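Local coordinates for murein peptide amidase A (Escherichia coli O157:H7, PDB 5HXD) that hydrolyses the gamma-D-glutamyl-diaminopimelic acid amide bond of murein tripeptide as a zinc-dependent M14 carboxypeptidase working as a homodimer, at the interface of chains A and B. Numbering follows the deposited sequence. Chains: chain A/B, Protein MpaA.

The interface of chains A and B. Residues chain A 51, 53, 84-88, 113, 115; chain B 11, 13, 56-57, 60, 64, 77.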
loop_
_atom_site.group_PDB
_atom_site.type_symbol
_atom_site.label_atom_id
_atom_site.label_comp_id
_atom_site.label_asym_id
_atom_site.label_seq_id
_atom_site.Cartn_x
_atom_site.Cartn_y
_atom_site.Cartn_z
ATOM N N ASP A 51 5.647 -2.699 -0.507
ATOM C CA ASP A 51 4.986 -2.953 -1.797
ATOM C C ASP A 51 4.098 -4.225 -1.816
ATOM O O ASP A 51 3.402 -4.469 -2.806
ATOM C CB ASP A 51 6.022 -3.027 -2.921
ATOM C CG ASP A 51 7.080 -4.069 -2.670
ATOM O OD1 ASP A 51 7.235 -4.459 -1.508
ATOM O OD2 ASP A 51 7.780 -4.489 -3.616
ATOM N N ASN A 53 1.164 -5.163 -0.889
ATOM C CA ASN A 53 -0.109 -4.506 -0.656
ATOM C C ASN A 53 -1.390 -5.349 -0.621
ATOM O O ASN A 53 -2.344 -5.040 0.102
ATOM C CB ASN A 53 -0.189 -3.464 -1.781
ATOM C CG ASN A 53 0.600 -2.238 -1.462
ATOM O OD1 ASN A 53 0.540 -1.283 -2.199
ATOM N ND2 ASN A 53 1.125 -2.165 -0.226
ATOM N N CYS A 84 4.791 1.117 2.833
ATOM C CA CYS A 84 3.522 1.107 2.089
ATOM C C CYS A 84 3.262 2.472 1.377
ATOM O O CYS A 84 2.860 2.502 0.208
ATOM C CB CYS A 84 2.299 0.772 2.990
ATOM S SG CYS A 84 2.512 -0.173 4.539
ATOM N N GLN A 85 3.480 3.583 2.085
ATOM C CA GLN A 85 3.207 4.924 1.544
ATOM C C GLN A 85 4.147 5.273 0.388
ATOM O O GLN A 85 3.754 5.958 -0.557
ATOM C CB GLN A 85 3.293 5.988 2.658
ATOM C CG GLN A 85 4.180 7.133 2.322
ATOM C CD GLN A 85 3.892 8.394 3.095
ATOM O OE1 GLN A 85 3.819 8.400 4.309
ATOM N NE2 GLN A 85 3.723 9.488 2.366
ATOM N N LEU A 86 5.377 4.769 0.469
ATOM C CA LEU A 86 6.393 4.972 -0.553
ATOM C C LEU A 86 6.406 3.874 -1.633
ATOM O O LEU A 86 7.296 3.875 -2.476
ATOM C CB LEU A 86 7.785 5.063 0.096
ATOM C CG LEU A 86 8.099 6.245 1.020
ATOM C CD1 LEU A 86 9.362 5.999 1.841
ATOM C CD2 LEU A 86 8.230 7.539 0.196
ATOM N N GLY A 87 5.449 2.940 -1.611
ATOM C CA GLY A 87 5.412 1.855 -2.590
ATOM C C GLY A 87 6.722 1.085 -2.703
ATOM O O GLY A 87 7.033 0.439 -3.710
ATOM N N LEU A 88 7.481 1.156 -1.622
ATOM C CA LEU A 88 8.812 0.612 -1.526
ATOM C C LEU A 88 8.766 -0.691 -0.710
ATOM O O LEU A 88 7.864 -0.884 0.083
ATOM C CB LEU A 88 9.707 1.660 -0.872
ATOM C CG LEU A 88 11.220 1.607 -0.886
ATOM C CD1 LEU A 88 11.731 1.866 -2.278
ATOM C CD2 LEU A 88 11.714 2.673 0.056
ATOM N N TYR A 113 16.981 -8.373 -3.232
ATOM C CA TYR A 113 15.682 -8.951 -3.516
ATOM C C TYR A 113 15.465 -9.002 -5.031
ATOM O O TYR A 113 16.272 -8.477 -5.806
ATOM C CB TYR A 113 14.564 -8.167 -2.795
ATOM C CG TYR A 113 14.285 -6.743 -3.276
ATOM C CD1 TYR A 113 13.291 -6.486 -4.204
ATOM C CD2 TYR A 113 14.995 -5.656 -2.775
ATOM C CE1 TYR A 113 13.027 -5.208 -4.633
ATOM C CE2 TYR A 113 14.731 -4.366 -3.199
ATOM C CZ TYR A 113 13.747 -4.147 -4.135
ATOM O OH TYR A 113 13.461 -2.865 -4.589
ATOM N N TRP A 115 13.636 -7.849 -8.332
ATOM C CA TRP A 115 12.890 -6.683 -8.822
ATOM C C TRP A 115 11.398 -7.024 -8.909
ATOM O O TRP A 115 10.557 -6.346 -8.325
ATOM C CB TRP A 115 13.433 -6.229 -10.183
ATOM C CG TRP A 115 12.738 -5.020 -10.772
ATOM C CD1 TRP A 115 11.987 -4.977 -11.916
ATOM C CD2 TRP A 115 12.738 -3.683 -10.242
ATOM N NE1 TRP A 115 11.521 -3.702 -12.126
ATOM C CE2 TRP A 115 11.973 -2.886 -11.117
ATOM C CE3 TRP A 115 13.312 -3.080 -9.110
ATOM C CZ2 TRP A 115 11.763 -1.522 -10.896
ATOM C CZ3 TRP A 115 13.095 -1.725 -8.890
ATOM C CH2 TRP A 115 12.329 -0.963 -9.780
ATOM N N GLY B 11 16.573 0.033 -5.469
ATOM C CA GLY B 11 15.974 -0.200 -4.169
ATOM C C GLY B 11 15.690 1.097 -3.425
ATOM O O GLY B 11 14.828 1.165 -2.552
ATOM N N PHE B 13 15.287 5.560 -3.577
ATOM C CA PHE B 13 15.014 6.749 -4.345
ATOM C C PHE B 13 16.292 7.541 -4.623
ATOM O O PHE B 13 17.270 7.414 -3.878
ATOM C CB PHE B 13 13.998 7.602 -3.590
ATOM C CG PHE B 13 12.648 6.953 -3.475
ATOM C CD1 PHE B 13 11.788 6.917 -4.571
ATOM C CD2 PHE B 13 12.236 6.369 -2.286
ATOM C CE1 PHE B 13 10.552 6.320 -4.488
ATOM C CE2 PHE B 13 10.989 5.771 -2.197
ATOM C CZ PHE B 13 10.143 5.751 -3.311
ATOM N N VAL B 56 0.432 3.179 -7.028
ATOM C CA VAL B 56 1.445 3.693 -6.082
ATOM C C VAL B 56 2.795 3.003 -6.276
ATOM O O VAL B 56 3.837 3.659 -6.420
ATOM C CB VAL B 56 1.027 3.513 -4.588
ATOM C CG1 VAL B 56 2.141 3.955 -3.647
ATOM C CG2 VAL B 56 -0.254 4.278 -4.261
ATOM N N VAL B 57 2.779 1.676 -6.296
ATOM C CA VAL B 57 4.016 0.907 -6.439
ATOM C C VAL B 57 4.649 1.108 -7.816
ATOM O O VAL B 57 5.867 1.276 -7.918
ATOM C CB VAL B 57 3.771 -0.606 -6.165
ATOM C CG1 VAL B 57 4.959 -1.449 -6.593
ATOM C CG2 VAL B 57 3.488 -0.811 -4.698
ATOM N N SER B 60 6.232 4.566 -7.873
ATOM C CA SER B 60 7.440 4.449 -7.050
ATOM C C SER B 60 8.577 3.796 -7.811
ATOM O O SER B 60 9.700 4.287 -7.786
ATOM C CB SER B 60 7.159 3.633 -5.767
ATOM O OG SER B 60 8.358 3.288 -5.067
ATOM N N ARG B 64 12.107 5.304 -9.331
ATOM C CA ARG B 64 13.369 4.689 -8.925
ATOM C C ARG B 64 14.082 4.029 -10.100
ATOM O O ARG B 64 15.159 3.464 -9.926
ATOM C CB ARG B 64 13.132 3.662 -7.796
ATOM C CG ARG B 64 12.992 4.311 -6.419
ATOM C CD ARG B 64 12.689 3.325 -5.319
ATOM N NE ARG B 64 11.336 2.808 -5.441
ATOM C CZ ARG B 64 11.047 1.537 -5.668
ATOM N NH1 ARG B 64 12.013 0.635 -5.767
ATOM N NH2 ARG B 64 9.784 1.180 -5.783
ATOM N N LEU B 77 3.597 10.095 -4.584
ATOM C CA LEU B 77 3.272 8.666 -4.573
ATOM C C LEU B 77 1.968 8.336 -3.841
ATOM O O LEU B 77 1.194 7.511 -4.288
ATOM C CB LEU B 77 4.414 7.869 -3.946
ATOM C CG LEU B 77 5.777 8.072 -4.614
ATOM C CD1 LEU B 77 6.847 7.251 -3.900
ATOM C CD2 LEU B 77 5.714 7.683 -6.081
#
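This patch belongs to the two-fold symmetric interface of the MpaA homodimer and has a twin with the chains exchanged. The loop A:Leu86 to A:Leu88, just after helix 81-85, packs on helix 54-63 of chain B and the residues beside it. The centre lies about 16 Å from the active-site residue A:Glu210.

B:Arg64 can be followed from CB outward. CG points away from the carbonyl carbon (chi1 -80°). The chain runs extended through CG, which rests near B:Phe13 CD1, to CD. CD lies over a face of the B:Phe13 ring, nearer its border than its centre, and also touches A:Leu88 CD1. The chain then bends at chi3 (-71°). This brings the guanidinium side-on to B:Ser60 of its own chain. NE and NH2 both donate to the hydroxyl OG, nearly in the guanidinium plane. B:Arg64 NH2 lies 2.6 Å from B:Ser60 OG. A methyl, A:Leu88 CD1, sits above one guanidinium face, off its centre, 3.5 Å from B:Arg64 CZ. NH1 has more distant neighbours in the phenol OH of A:Tyr113 and in CZ3 of the A:Trp115 indole. The guanidinium is tilted well away from parallel to both rings.

B:Ser60 passes this grip on to chain A. B:Ser60 OG, opposite the backbone N (chi1 169°), donates to the backbone carbonyl A:Leu86 O at 2.9 Å. The donor lies in the carbonyl plane. The two arginine nitrogens fix the hydroxyl and probably polarise it. A weak bond may also reach A:Gly87 O.

Apolar contacts flank this polar core. A:Leu88 and B:Phe13 meet tip to tip, with A:Leu88 CD2 3.9 Å from B:Phe13 CE2. A:Leu86 lies at a slant to the same side chain and meets it through CB and CD2. B:Leu77 CD1 packs against A:Leu86 O and CA. At the other side, both methyls of B:Val57 face A:Asp51 CB and A:Gly87. The edge of the B:Phe13 ring points at A:Leu86 O, in the ring plane, with B:Phe13 CZ 3.5 Å from that oxygen.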